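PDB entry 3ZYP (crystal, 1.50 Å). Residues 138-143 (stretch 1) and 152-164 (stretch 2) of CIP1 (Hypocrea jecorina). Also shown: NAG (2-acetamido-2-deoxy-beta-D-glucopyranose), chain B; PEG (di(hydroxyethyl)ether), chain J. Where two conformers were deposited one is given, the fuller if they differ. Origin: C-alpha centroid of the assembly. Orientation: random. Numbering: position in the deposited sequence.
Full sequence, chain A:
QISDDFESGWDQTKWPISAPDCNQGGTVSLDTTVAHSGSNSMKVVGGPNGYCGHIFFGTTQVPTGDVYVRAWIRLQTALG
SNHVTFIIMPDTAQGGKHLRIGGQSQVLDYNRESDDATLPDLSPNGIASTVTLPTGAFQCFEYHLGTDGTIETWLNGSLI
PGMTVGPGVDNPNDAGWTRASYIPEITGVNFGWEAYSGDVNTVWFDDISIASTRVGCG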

ATOM      1  N   PHE A 138       8.732  -9.186  -8.855  1.00 10.91           N
ATOM      2  CA  PHE A 138       7.577  -9.182  -7.957  1.00  9.78           C
ATOM      3  C   PHE A 138       7.964  -9.629  -6.555  1.00 10.16           C
ATOM      4  O   PHE A 138       8.644 -10.648  -6.359  1.00 11.48           O
ATOM      5  CB  PHE A 138       6.450 -10.064  -8.494  1.00  9.55           C
ATOM      6  CG  PHE A 138       5.664  -9.425  -9.608  1.00  9.16           C
ATOM      7  CD1 PHE A 138       6.067  -9.574 -10.936  1.00  8.95           C
ATOM      8  CD2 PHE A 138       4.521  -8.665  -9.328  1.00  8.85           C
ATOM      9  CE1 PHE A 138       5.339  -8.975 -11.975  1.00  9.43           C
ATOM     10  CE2 PHE A 138       3.791  -8.060 -10.341  1.00  9.05           C
ATOM     11  CZ  PHE A 138       4.197  -8.225 -11.692  1.00  9.92           C
ATOM     12  N   GLN A 139       7.515  -8.832  -5.594  1.00  9.59           N
ATOM     13  CA  GLN A 139       7.768  -9.036  -4.158  1.00  9.47           C
ATOM     14  C   GLN A 139       6.440  -9.360  -3.494  1.00  9.22           C
ATOM     15  O   GLN A 139       5.431  -8.755  -3.822  1.00  9.17           O
ATOM     16  CB  GLN A 139       8.274  -7.742  -3.510  1.00 10.52           C
ATOM     17  CG  GLN A 139       9.385  -7.017  -4.258  1.00 13.85           C
ATOM     18  CD  GLN A 139      10.658  -7.798  -4.260  1.00 18.20           C
ATOM     19  OE1 GLN A 139      11.116  -8.241  -3.213  1.00 21.56           O
ATOM     20  NE2 GLN A 139      11.247  -7.987  -5.442  1.00 19.26           N
ATOM     21  N   CYS A 140       6.427 -10.243  -2.508  1.00  8.98           N
ATOM     22  CA  CYS A 140       5.180 -10.558  -1.825  1.00  9.53           C
ATOM     23  C   CYS A 140       4.964  -9.639  -0.644  1.00  9.22           C
ATOM     24  O   CYS A 140       5.640  -9.747   0.367  1.00  9.20           O
ATOM     25  CB  CYS A 140       5.185 -12.011  -1.375  1.00  9.98           C
ATOM     26  SG  CYS A 140       3.586 -12.490  -0.645  1.00 13.54           S
ATOM     27  N   PHE A 141       4.014  -8.736  -0.757  1.00  8.20           N
ATOM     28  CA  PHE A 141       3.756  -7.754   0.284  1.00  8.33           C
ATOM     29  C   PHE A 141       2.438  -8.084   0.955  1.00  8.82           C
ATOM     30  O   PHE A 141       1.413  -8.235   0.291  1.00  9.56           O
ATOM     31  CB  PHE A 141       3.692  -6.332  -0.318  1.00  8.48           C
ATOM     32  CG  PHE A 141       3.554  -5.231   0.715  1.00  9.73           C
ATOM     33  CD1 PHE A 141       4.569  -4.989   1.642  1.00 10.77           C
ATOM     34  CD2 PHE A 141       2.412  -4.432   0.755  1.00 11.04           C
ATOM     35  CE1 PHE A 141       4.453  -3.950   2.581  1.00 12.15           C
ATOM     36  CE2 PHE A 141       2.285  -3.403   1.704  1.00 12.57           C
ATOM     37  CZ  PHE A 141       3.300  -3.168   2.619  1.00 12.57           C
ATOM     38  N   GLU A 142       2.470  -8.204   2.274  1.00  9.16           N
ATOM     39  CA  GLU A 142       1.252  -8.463   3.025  0.50  9.19           C
ATOM     40  C   GLU A 142       1.153  -7.594   4.266  1.00  9.04           C
ATOM     41  O   GLU A 142       2.157  -7.206   4.878  1.00  9.02           O
ATOM     42  CB  GLU A 142       1.070  -9.960   3.360  0.50  9.38           C
ATOM     43  CG  GLU A 142      -0.222 -10.227   4.157  0.50 10.22           C
ATOM     44  CD  GLU A 142      -0.668 -11.667   4.212  0.50 10.83           C
ATOM     45  OE1 GLU A 142       0.167 -12.567   4.004  0.50 11.29           O
ATOM     46  OE2 GLU A 142      -1.868 -11.883   4.486  0.50  8.21           O
ATOM     47  N   TYR A 143      -0.079  -7.266   4.630  1.00  8.73           N
ATOM     48  CA  TYR A 143      -0.319  -6.574   5.884  1.00  9.25           C
ATOM     49  C   TYR A 143      -1.619  -7.012   6.531  1.00  9.42           C
ATOM     50  O   TYR A 143      -2.511  -7.576   5.874  1.00  9.92           O
ATOM     51  CB  TYR A 143      -0.219  -5.051   5.764  1.00  9.17           C
ATOM     52  CG  TYR A 143      -1.179  -4.402   4.807  1.00  9.73           C
ATOM     53  CD1 TYR A 143      -0.875  -4.332   3.440  1.00  9.82           C
ATOM     54  CD2 TYR A 143      -2.359  -3.817   5.262  1.00 10.65           C
ATOM     55  CE1 TYR A 143      -1.740  -3.742   2.546  1.00 10.40           C
ATOM     56  CE2 TYR A 143      -3.238  -3.208   4.360  1.00 11.82           C
ATOM     57  CZ  TYR A 143      -2.909  -3.164   3.011  1.00 10.37           C
ATOM     58  OH  TYR A 143      -3.757  -2.571   2.105  1.00 11.66           O
TER
HETATM   59  C1  NAG B1219      11.650 -10.835  -2.425  0.50 13.39           C
HETATM   60  C2  NAG B1219      13.055 -10.240  -2.304  0.50 15.29           C
HETATM   61  C3  NAG B1219      13.523  -9.692  -3.648  0.50 14.95           C
HETATM   62  C4  NAG B1219      13.219 -10.630  -4.814  0.50 14.60           C
HETATM   63  C5  NAG B1219      11.792 -11.191  -4.739  0.50 14.22           C
HETATM   64  C6  NAG B1219      11.467 -12.215  -5.836  0.50 11.99           C
HETATM   65  C7  NAG B1219      14.026  -9.000  -0.466  0.50 18.95           C
HETATM   66  C8  NAG B1219      13.933  -7.829   0.460  0.50 19.23           C
HETATM   67  N2  NAG B1219      13.051  -9.137  -1.360  0.50 17.35           N
HETATM   68  O3  NAG B1219      14.898  -9.353  -3.622  0.50 16.07           O
HETATM   69  O4  NAG B1219      13.432  -9.872  -5.983  0.50 13.64           O
HETATM   70  O5  NAG B1219      11.635 -11.791  -3.464  0.50 13.54           O
HETATM   71  O6  NAG B1219      10.095 -12.545  -5.853  0.50 15.23           O
HETATM   72  O7  NAG B1219      14.970  -9.780  -0.380  0.50 19.33           O
HETATM   73  C1  PEG J1227       9.307 -10.930 -13.056  1.00 28.02           C
HETATM   74  O1  PEG J1227       8.602  -9.746 -13.382  1.00 25.76           O
HETATM   75  C2  PEG J1227       9.863 -10.778 -11.653  1.00 27.98           C
HETATM   76  O2  PEG J1227       9.105 -11.536 -10.721  1.00 23.31           O
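Stretch 2 (152-164) ETWLNGSLIPGMT

Stretch 2 enters as a strand, residues 152-155, running antiparallel to strand 139-143: the angle between their N-to-C directions is 172° and the axes approach to 4.7 Å. The register follows from the backbone pairing. Glu142 and Trp154 form the hydrogen-bonded pair, with Glu142 N to Trp154 O at 3.0 Å and Trp154 N to Glu142 O at 2.8 Å, both nearly linear; Phe141 faces Leu155 and Tyr143 faces Thr153 as non-hydrogen-bonded pairs, with CA-CA distances of 4.8 and 4.3 Å.

Asn156 (phi/psi 54/31) and Gly157 (91/-13) then form the centre of a type I' turn from Leu155 to Ser158. At Gly157 a CB would jam against the preceding carbonyl oxygen. The turn sends Ser158 and Leu159 back beside strand 152-155: Leu155 N donates to Ser158 O and Ser158 N to Leu155 O, both at 3.0 Å, and just beyond, Ile160 N donates to Thr153 O at 2.8 Å.

Asn156 N still reaches Cys140 O (2.8 Å). With chi1 m and chi2 -2°, its side chain places OD1 3.0 Å from Cys140 N, extending the ladder through an amide. Its ND2 is bonded to NAG C1 (1.4 Å), an N-linked sugar. Gln139, m at chi1 and chi2, meets this sugar: NE2 donates to NAG O4 at 2.9 Å.

On the face holding Phe141, Leu155 and Thr153, the t chi1 of Phe141 (-175°) carries its ring closer to stretch 2. Leu155 CD1, Ile160 CD1 and Met163 CE lie at the ring edge, 4.4 Å from CD1, 4.5 Å from CE1 and 4.4 Å from CZ of Phe141, respectively. Thr153, chi1 m, brings CG2 to 3.4 Å from Phe141 CE1 while OG1 donates to Met163 O at 2.7 Å, tying Met163 to the strand.

On the other face, Trp154 (chi1 m, chi2 -96°) lays CE3 3.8 Å from CG of the extended Glu142 (chi1 and chi2 t).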

ATOM      1  N   GLU A 152       0.323  -5.326  11.310  1.00 11.50           N
ATOM      2  CA  GLU A 152       1.495  -6.154  11.029  1.00 11.69           C
ATOM      3  C   GLU A 152       1.805  -6.061   9.542  1.00 11.16           C
ATOM      4  O   GLU A 152       0.890  -5.938   8.725  1.00 10.96           O
ATOM      5  CB  GLU A 152       1.236  -7.608  11.399  1.00 12.32           C
ATOM      6  CG  GLU A 152       0.911  -7.833  12.878  1.00 15.07           C
ATOM      7  CD  GLU A 152       0.539  -9.278  13.147  1.00 20.30           C
ATOM      8  OE1 GLU A 152      -0.521  -9.724  12.655  1.00 19.93           O
ATOM      9  OE2 GLU A 152       1.311  -9.978  13.838  1.00 23.71           O
ATOM     10  N   THR A 153       3.084  -6.129   9.187  1.00  9.79           N
ATOM     11  CA  THR A 153       3.497  -6.011   7.783  1.00  9.53           C
ATOM     12  C   THR A 153       4.607  -7.020   7.517  1.00  8.76           C
ATOM     13  O   THR A 153       5.513  -7.186   8.348  1.00  9.22           O
ATOM     14  CB  THR A 153       4.007  -4.603   7.464  1.00  9.29           C
ATOM     15  OG1 THR A 153       3.131  -3.613   8.036  1.00 10.76           O
ATOM     16  CG2 THR A 153       4.095  -4.368   5.976  1.00  9.24           C
ATOM     17  N   TRP A 154       4.511  -7.730   6.387  1.00  8.46           N
ATOM     18  CA  TRP A 154       5.508  -8.697   5.965  1.00  8.35           C
ATOM     19  C   TRP A 154       5.934  -8.427   4.530  1.00  7.73           C
ATOM     20  O   TRP A 154       5.114  -8.045   3.676  1.00  8.09           O
ATOM     21  CB  TRP A 154       4.950 -10.119   6.011  1.00  8.81           C
ATOM     22  CG  TRP A 154       4.396 -10.592   7.325  1.00  8.57           C
ATOM     23  CD1 TRP A 154       5.070 -11.327   8.276  1.00  9.79           C
ATOM     24  CD2 TRP A 154       3.056 -10.431   7.821  1.00  9.75           C
ATOM     25  NE1 TRP A 154       4.239 -11.602   9.323  1.00 10.72           N
ATOM     26  CE2 TRP A 154       2.998 -11.081   9.078  1.00 11.32           C
ATOM     27  CE3 TRP A 154       1.896  -9.813   7.325  1.00 11.75           C
ATOM     28  CZ2 TRP A 154       1.827 -11.119   9.855  1.00 11.36           C
ATOM     29  CZ3 TRP A 154       0.737  -9.854   8.087  1.00 12.36           C
ATOM     30  CH2 TRP A 154       0.710 -10.505   9.346  1.00 11.12           C
ATOM     31  N   LEU A 155       7.204  -8.657   4.240  1.00  8.41           N
ATOM     32  CA  LEU A 155       7.724  -8.642   2.879  1.00  8.83           C
ATOM     33  C   LEU A 155       8.431  -9.976   2.651  1.00  9.16           C
ATOM     34  O   LEU A 155       9.338 -10.339   3.410  1.00  9.54           O
ATOM     35  CB  LEU A 155       8.657  -7.451   2.653  1.00  9.90           C
ATOM     36  CG  LEU A 155       9.241  -7.273   1.251  1.00 11.41           C
ATOM     37  CD1 LEU A 155       8.171  -7.039   0.183  1.00 12.82           C
ATOM     38  CD2 LEU A 155      10.178  -6.087   1.311  1.00 14.88           C
ATOM     39  N   ASN A 156       8.011 -10.709   1.620  0.50  8.93           N
ATOM     40  CA  ASN A 156       8.506 -12.064   1.329  0.50  9.06           C
ATOM     41  C   ASN A 156       8.381 -13.017   2.535  0.50  9.00           C
ATOM     42  O   ASN A 156       9.181 -13.943   2.700  0.50  9.58           O
ATOM     43  CB  ASN A 156       9.949 -12.054   0.771  0.50  9.61           C
ATOM     44  CG  ASN A 156      10.060 -11.436  -0.637  0.50  9.93           C
ATOM     45  OD1 ASN A 156       9.070 -11.029  -1.252  0.50 11.19           O
ATOM     46  ND2 ASN A 156      11.283 -11.381  -1.140  0.50 10.45           N
ATOM     47  N   GLY A 157       7.365 -12.786   3.364  1.00  8.09           N
ATOM     48  CA  GLY A 157       7.125 -13.597   4.550  1.00  9.27           C
ATOM     49  C   GLY A 157       7.786 -13.107   5.823  1.00  8.72           C
ATOM     50  O   GLY A 157       7.434 -13.575   6.893  1.00  9.38           O
ATOM     51  N   SER A 158       8.720 -12.174   5.717  1.00  8.15           N
ATOM     52  CA  SER A 158       9.461 -11.702   6.896  1.00  8.09           C
ATOM     53  C   SER A 158       8.768 -10.481   7.477  1.00  8.68           C
ATOM     54  O   SER A 158       8.493  -9.521   6.749  1.00  8.63           O
ATOM     55  CB  SER A 158      10.871 -11.332   6.494  1.00  7.89           C
ATOM     56  OG  SER A 158      11.604 -10.886   7.630  1.00  9.85           O
ATOM     57  N   LEU A 159       8.546 -10.497   8.785  1.00  8.86           N
ATOM     58  CA  LEU A 159       7.959  -9.336   9.456  1.00  9.80           C
ATOM     59  C   LEU A 159       8.839  -8.088   9.310  1.00 10.54           C
ATOM     60  O   LEU A 159      10.063  -8.154   9.437  1.00 11.23           O
ATOM     61  CB  LEU A 159       7.710  -9.649  10.929  1.00 10.09           C
ATOM     62  CG  LEU A 159       6.801  -8.653  11.667  1.00 11.17           C
ATOM     63  CD1 LEU A 159       5.319  -8.888  11.360  1.00 13.45           C
ATOM     64  CD2 LEU A 159       7.073  -8.756  13.166  1.00 15.30           C
ATOM     65  N   ILE A 160       8.213  -6.953   9.006  1.00 10.82           N
ATOM     66  CA  ILE A 160       8.917  -5.681   8.961  1.00 10.75           C
ATOM     67  C   ILE A 160       8.697  -5.034  10.337  1.00 11.38           C
ATOM     68  O   ILE A 160       7.607  -4.515  10.590  1.00 10.85           O
ATOM     69  CB  ILE A 160       8.393  -4.761   7.829  1.00 10.08           C
ATOM     70  CG1 ILE A 160       8.479  -5.465   6.467  1.00 10.33           C
ATOM     71  CG2 ILE A 160       9.186  -3.436   7.816  1.00 11.19           C
ATOM     72  CD1 ILE A 160       7.913  -4.611   5.322  1.00 13.08           C
ATOM     73  N   PRO A 161       9.703  -5.081  11.237  1.00 12.09           N
ATOM     74  CA  PRO A 161       9.452  -4.620  12.618  1.00 12.70           C
ATOM     75  C   PRO A 161       8.989  -3.165  12.714  1.00 12.60           C
ATOM     76  O   PRO A 161       8.079  -2.860  13.491  1.00 13.06           O
ATOM     77  CB  PRO A 161      10.826  -4.754  13.283  1.00 13.40           C
ATOM     78  CG  PRO A 161      11.543  -5.817  12.469  1.00 14.73           C
ATOM     79  CD  PRO A 161      11.107  -5.506  11.056  1.00 12.50           C
ATOM     80  N   GLY A 162       9.598  -2.276  11.938  1.00 12.14           N
ATOM     81  CA  GLY A 162       9.235  -0.869  11.979  1.00 11.98           C
ATOM     82  C   GLY A 162       7.791  -0.602  11.614  1.00 11.36           C
ATOM     83  O   GLY A 162       7.196   0.365  12.081  1.00 11.89           O
ATOM     84  N   MET A 163       7.234  -1.450  10.757  1.00 10.97           N
ATOM     85  CA  MET A 163       5.864  -1.295  10.259  1.00 10.36           C
ATOM     86  C   MET A 163       4.912  -2.231  11.005  1.00 11.01           C
ATOM     87  O   MET A 163       3.878  -2.636  10.467  1.00 11.44           O
ATOM     88  CB  MET A 163       5.836  -1.554   8.746  1.00 10.59           C
ATOM     89  CG  MET A 163       6.544  -0.477   7.940  1.00 10.80           C
ATOM     90  SD  MET A 163       6.500  -0.774   6.155  1.00 11.21           S
ATOM     91  CE  MET A 163       4.765  -0.466   5.808  1.00 11.15           C
ATOM     92  N   THR A 164       5.280  -2.591  12.233  1.00 11.59           N
ATOM     93  CA  THR A 164       4.450  -3.454  13.065  1.00 12.73           C
ATOM     94  C   THR A 164       4.246  -2.784  14.416  1.00 13.63           C
ATOM     95  O   THR A 164       5.213  -2.352  15.047  1.00 13.61           O
ATOM     96  CB  THR A 164       5.096  -4.849  13.177  1.00 12.34           C
ATOM     97  OG1 THR A 164       5.133  -5.430  11.862  1.00 13.57           O
ATOM     98  CG2 THR A 164       4.283  -5.773  14.101  1.00 13.93           C
TER
HETATM   99  O   HOH W   1       4.998 -11.315   2.724  1.00 10.84           O